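Local atomic coordinates of acetamidase (Bacillus halodurans, PDB entry 2II1), a protein that probably hydrolyses carbon-nitrogen bonds of linear amides such as acetamide and carries a pair of bound calcium ions. Residues Asn55-Glu67 against Val173-Ala185. Numbering follows the deposited sequence.
With CA (calcium ion), chain F; CA (calcium ion), chain E.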
loop_
_atom_site.group_PDB
_atom_site.type_symbol
_atom_site.label_atom_id
_atom_site.label_comp_id
_atom_site.label_asym_id
_atom_site.label_seq_id
_atom_site.Cartn_x
_atom_site.Cartn_y
_atom_site.Cartn_z
ATOM N N ASN A 55 -22.916 18.766 -11.072
ATOM C CA ASN A 55 -23.193 17.994 -12.283
ATOM C C ASN A 55 -22.120 18.182 -13.366
ATOM O O ASN A 55 -22.303 17.741 -14.506
ATOM C CB ASN A 55 -24.559 18.374 -12.848
ATOM C CG ASN A 55 -25.697 17.678 -12.130
ATOM O OD1 ASN A 55 -25.681 16.454 -11.952
ATOM N ND2 ASN A 55 -26.696 18.451 -11.724
ATOM N N ARG A 56 -21.013 18.840 -13.004
ATOM C CA ARG A 56 -19.914 19.067 -13.936
ATOM C C ARG A 56 -18.552 18.664 -13.381
ATOM O O ARG A 56 -17.523 19.023 -13.927
ATOM C CB ARG A 56 -19.902 20.526 -14.360
ATOM C CG ARG A 56 -21.047 20.899 -15.269
ATOM C CD ARG A 56 -21.033 22.393 -15.491
ATOM N NE ARG A 56 -19.823 22.802 -16.203
ATOM C CZ ARG A 56 -19.251 23.994 -16.111
ATOM N NH1 ARG A 56 -19.755 24.936 -15.319
ATOM N NH2 ARG A 56 -18.153 24.235 -16.822
ATOM N N VAL A 57 -18.562 17.898 -12.302
ATOM C CA VAL A 57 -17.350 17.348 -11.722
ATOM C C VAL A 57 -17.032 16.023 -12.430
ATOM O O VAL A 57 -17.926 15.331 -12.914
ATOM C CB VAL A 57 -17.522 17.155 -10.187
ATOM C CG1 VAL A 57 -16.345 16.388 -9.592
ATOM C CG2 VAL A 57 -17.707 18.529 -9.498
ATOM N N ASN A 58 -15.751 15.688 -12.494
ATOM C CA ASN A 58 -15.274 14.468 -13.123
ATOM C C ASN A 58 -15.602 14.416 -14.627
ATOM O O ASN A 58 -16.264 13.475 -15.104
ATOM C CB ASN A 58 -15.787 13.232 -12.355
ATOM C CG ASN A 58 -14.907 12.869 -11.173
ATOM O OD1 ASN A 58 -13.678 12.815 -11.297
ATOM N ND2 ASN A 58 -15.525 12.619 -10.024
ATOM N N PRO A 59 -15.145 15.434 -15.382
ATOM C CA PRO A 59 -15.231 15.358 -16.825
ATOM C C PRO A 59 -14.157 14.445 -17.409
ATOM O O PRO A 59 -13.001 14.475 -16.968
ATOM C CB PRO A 59 -15.010 16.806 -17.254
ATOM C CG PRO A 59 -14.119 17.361 -16.188
ATOM C CD PRO A 59 -14.582 16.723 -14.935
ATOM N N ALA A 60 -14.547 13.632 -18.388
ATOM C CA ALA A 60 -13.621 12.827 -19.154
ATOM C C ALA A 60 -13.709 13.245 -20.631
ATOM O O ALA A 60 -14.799 13.414 -21.150
ATOM C CB ALA A 60 -13.946 11.358 -18.987
ATOM N N THR A 61 -12.557 13.452 -21.278
ATOM C CA THR A 61 -12.493 13.691 -22.719
ATOM C C THR A 61 -12.684 12.349 -23.441
ATOM O O THR A 61 -12.047 11.363 -23.091
ATOM C CB THR A 61 -11.152 14.349 -23.122
ATOM O OG1 THR A 61 -11.018 15.621 -22.460
ATOM C CG2 THR A 61 -11.050 14.526 -24.648
ATOM N N GLY A 62 -13.578 12.322 -24.425
ATOM C CA GLY A 62 -13.978 11.089 -25.097
ATOM C C GLY A 62 -15.471 11.121 -25.381
ATOM O O GLY A 62 -16.110 12.161 -25.189
ATOM N N PRO A 63 -16.049 9.977 -25.818
ATOM C CA PRO A 63 -15.406 8.679 -26.009
ATOM C C PRO A 63 -14.725 8.482 -27.359
ATOM O O PRO A 63 -15.162 9.014 -28.355
ATOM C CB PRO A 63 -16.544 7.675 -25.831
ATOM C CG PRO A 63 -17.813 8.446 -25.911
ATOM C CD PRO A 63 -17.492 9.903 -26.092
ATOM N N LEU A 64 -13.641 7.725 -27.353
ATOM C CA LEU A 64 -12.901 7.391 -28.568
ATOM C C LEU A 64 -13.324 5.994 -29.007
ATOM O O LEU A 64 -13.238 5.051 -28.205
ATOM C CB LEU A 64 -11.393 7.412 -28.277
ATOM C CG LEU A 64 -10.507 6.804 -29.355
ATOM C CD1 LEU A 64 -10.387 7.747 -30.573
ATOM C CD2 LEU A 64 -9.154 6.408 -28.788
ATOM N N TYR A 65 -13.750 5.866 -30.273
ATOM C CA TYR A 65 -14.055 4.568 -30.887
ATOM C C TYR A 65 -12.780 3.996 -31.517
ATOM O O TYR A 65 -12.228 4.566 -32.483
ATOM C CB TYR A 65 -15.171 4.694 -31.960
ATOM C CG TYR A 65 -15.829 3.366 -32.318
ATOM C CD1 TYR A 65 -15.194 2.460 -33.169
ATOM C CD2 TYR A 65 -17.066 3.007 -31.789
ATOM C CE1 TYR A 65 -15.771 1.238 -33.504
ATOM C CE2 TYR A 65 -17.663 1.781 -32.125
ATOM C CZ TYR A 65 -16.997 0.899 -32.983
ATOM O OH TYR A 65 -17.527 -0.331 -33.330
ATOM N N VAL A 66 -12.322 2.869 -30.969
ATOM C CA VAL A 66 -11.160 2.143 -31.494
ATOM C C VAL A 66 -11.672 1.043 -32.460
ATOM O O VAL A 66 -12.243 0.025 -32.020
ATOM C CB VAL A 66 -10.303 1.550 -30.342
ATOM C CG1 VAL A 66 -9.032 0.887 -30.863
ATOM C CG2 VAL A 66 -9.978 2.625 -29.316
ATOM N N GLU A 67 -11.514 1.270 -33.763
ATOM C CA GLU A 67 -12.016 0.311 -34.784
ATOM C C GLU A 67 -11.166 -0.942 -34.741
ATOM O O GLU A 67 -9.962 -0.841 -34.570
ATOM C CB GLU A 67 -11.944 0.887 -36.187
ATOM C CG GLU A 67 -12.794 2.118 -36.392
ATOM C CD GLU A 67 -12.990 2.490 -37.855
ATOM O OE1 GLU A 67 -12.339 1.919 -38.787
ATOM O OE2 GLU A 67 -13.835 3.379 -38.088
ATOM N N VAL A 173 -17.932 -3.314 -25.121
ATOM C CA VAL A 173 -18.846 -2.937 -26.194
ATOM C C VAL A 173 -17.938 -2.697 -27.401
ATOM O O VAL A 173 -16.800 -2.277 -27.226
ATOM C CB VAL A 173 -19.705 -1.679 -25.804
ATOM C CG1 VAL A 173 -20.235 -1.791 -24.354
ATOM C CG2 VAL A 173 -18.938 -0.396 -25.945
ATOM N N ASP A 174 -18.396 -2.984 -28.622
ATOM C CA ASP A 174 -17.503 -2.874 -29.781
ATOM C C ASP A 174 -17.002 -1.417 -29.910
ATOM O O ASP A 174 -17.759 -0.451 -29.673
ATOM C CB ASP A 174 -18.171 -3.342 -31.080
ATOM C CG ASP A 174 -18.406 -4.879 -31.148
ATOM O OD1 ASP A 174 -17.917 -5.696 -30.318
ATOM O OD2 ASP A 174 -19.125 -5.274 -32.080
ATOM N N GLY A 175 -15.719 -1.268 -30.271
ATOM C CA GLY A 175 -15.070 0.031 -30.289
ATOM C C GLY A 175 -14.496 0.491 -28.955
ATOM O O GLY A 175 -13.788 1.490 -28.908
ATOM N N ALA A 176 -14.825 -0.198 -27.864
ATOM C CA ALA A 176 -14.290 0.111 -26.493
ATOM C C ALA A 176 -14.906 1.356 -25.850
ATOM O O ALA A 176 -15.467 1.268 -24.760
ATOM C CB ALA A 176 -12.763 0.223 -26.502
ATOM N N LEU A 177 -14.759 2.492 -26.538
ATOM C CA LEU A 177 -15.207 3.823 -26.087
ATOM C C LEU A 177 -14.424 4.290 -24.871
ATOM O O LEU A 177 -14.927 4.280 -23.740
ATOM C CB LEU A 177 -16.706 3.883 -25.824
ATOM C CG LEU A 177 -17.587 3.450 -27.004
ATOM C CD1 LEU A 177 -19.006 3.435 -26.531
ATOM C CD2 LEU A 177 -17.425 4.332 -28.214
ATOM N N LEU A 178 -13.192 4.709 -25.155
ATOM C CA LEU A 178 -12.194 5.137 -24.169
ATOM C C LEU A 178 -12.360 6.635 -23.873
ATOM O O LEU A 178 -12.579 7.415 -24.767
ATOM C CB LEU A 178 -10.761 4.889 -24.697
ATOM C CG LEU A 178 -9.560 5.212 -23.811
ATOM C CD1 LEU A 178 -9.578 4.465 -22.470
ATOM C CD2 LEU A 178 -8.237 4.927 -24.536
ATOM N N ALA A 179 -12.264 6.996 -22.602
ATOM C CA ALA A 179 -12.419 8.375 -22.143
ATOM C C ALA A 179 -11.420 8.543 -20.994
ATOM O O ALA A 179 -11.130 7.581 -20.290
ATOM C CB ALA A 179 -13.876 8.620 -21.647
ATOM N N LEU A 180 -10.855 9.728 -20.831
ATOM C CA LEU A 180 -9.916 9.930 -19.739
ATOM C C LEU A 180 -9.908 11.359 -19.276
ATOM O O LEU A 180 -10.370 12.255 -19.973
ATOM C CB LEU A 180 -8.505 9.443 -20.082
ATOM C CG LEU A 180 -7.627 10.259 -21.027
ATOM C CD1 LEU A 180 -7.137 11.569 -20.378
ATOM C CD2 LEU A 180 -6.486 9.391 -21.476
ATOM N N GLY A 181 -9.397 11.551 -18.073
ATOM C CA GLY A 181 -9.517 12.826 -17.410
ATOM C C GLY A 181 -8.814 12.825 -16.079
ATOM O O GLY A 181 -8.035 11.921 -15.764
ATOM N N ASP A 182 -9.095 13.860 -15.306
ATOM C CA ASP A 182 -8.694 13.914 -13.915
ATOM C C ASP A 182 -7.211 13.715 -13.723
ATOM O O ASP A 182 -6.790 12.807 -12.983
ATOM C CB ASP A 182 -9.468 12.868 -13.115
ATOM C CG ASP A 182 -9.241 12.981 -11.637
ATOM O OD1 ASP A 182 -9.188 14.122 -11.147
ATOM O OD2 ASP A 182 -9.117 11.944 -10.938
ATOM N N LEU A 183 -6.432 14.593 -14.348
ATOM C CA LEU A 183 -4.984 14.588 -14.237
ATOM C C LEU A 183 -4.574 15.206 -12.901
ATOM O O LEU A 183 -5.289 16.063 -12.381
ATOM C CB LEU A 183 -4.362 15.375 -15.388
ATOM C CG LEU A 183 -4.695 14.978 -16.826
ATOM C CD1 LEU A 183 -3.800 15.763 -17.807
ATOM C CD2 LEU A 183 -4.544 13.472 -17.050
ATOM N N HIS A 184 -3.440 14.741 -12.352
ATOM C CA HIS A 184 -2.857 15.291 -11.126
ATOM C C HIS A 184 -1.402 15.579 -11.360
ATOM O O HIS A 184 -0.727 14.872 -12.104
ATOM C CB HIS A 184 -2.955 14.355 -9.933
ATOM C CG HIS A 184 -4.355 13.944 -9.614
ATOM N ND1 HIS A 184 -4.682 12.677 -9.179
ATOM C CD2 HIS A 184 -5.520 14.626 -9.696
ATOM C CE1 HIS A 184 -5.989 12.604 -8.987
ATOM N NE2 HIS A 184 -6.523 13.770 -9.306
ATOM N N ALA A 185 -0.946 16.626 -10.691
ATOM C CA ALA A 185 0.432 17.053 -10.726
ATOM C C ALA A 185 1.206 16.318 -9.615
ATOM O O ALA A 185 2.436 16.176 -9.667
ATOM C CB ALA A 185 0.473 18.568 -10.553
HETATM CA CA CA F . -8.577 14.307 -9.163
HETATM CA CA CA E . -10.196 11.015 -8.969
HETATM O O HOH W 1 -11.343 16.031 -15.470
HETATM O O HOH W 2 -11.637 11.027 -7.122
HETATM O O HOH W 3 -9.178 12.955 -7.861
#
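Thr61 and Leu180 exchange two backbone hydrogen bonds, Thr61 N to Leu180 O at 2.8 Å and Leu180 N back to Thr61 O. Further along, Leu64 N reaches Leu178 O at 2.8 Å and Leu178 N returns to Leu64 O. Beyond them Val66 N gives a nearly straight bond (167°) to a lone pair of Gly175 O, which also accepts from Leu177 N. Near the metal site one water bridges the two backbones, donating to Pro59 O and accepting from Asp182 N. Strands 60-67 and 176-184 thus run antiparallel within a mixed sheet, and a beta bulge between Thr61 and Leu64 shifts the register by one; it contains Gly62 and the cis peptide before Pro63. Asp182 carries its strand into the dinuclear calcium site: OD1 binds one ion at 2.1 Å, OD2 the other at 2.4 Å, and His184 NE2 joins the first. Glu198 serves the ion held by His184, Asn155 and Asp157 the other. Away from the calcium ions, Val173-Ala176 form a type II turn. CG anti to the backbone N (chi1 -162°) turns the Tyr65 ring so that one face lies against Gly175 CA, 3.4 Å above its centre, a CH-pi contact; its CD2 meets Leu177 CD2 at 3.8 Å. Leu177 CB packs on Pro63 CB, while Ala60 CB touches Ala179 CB. Thr61 and Leu180 both rest their side chains against Phe32 of strand 28-34.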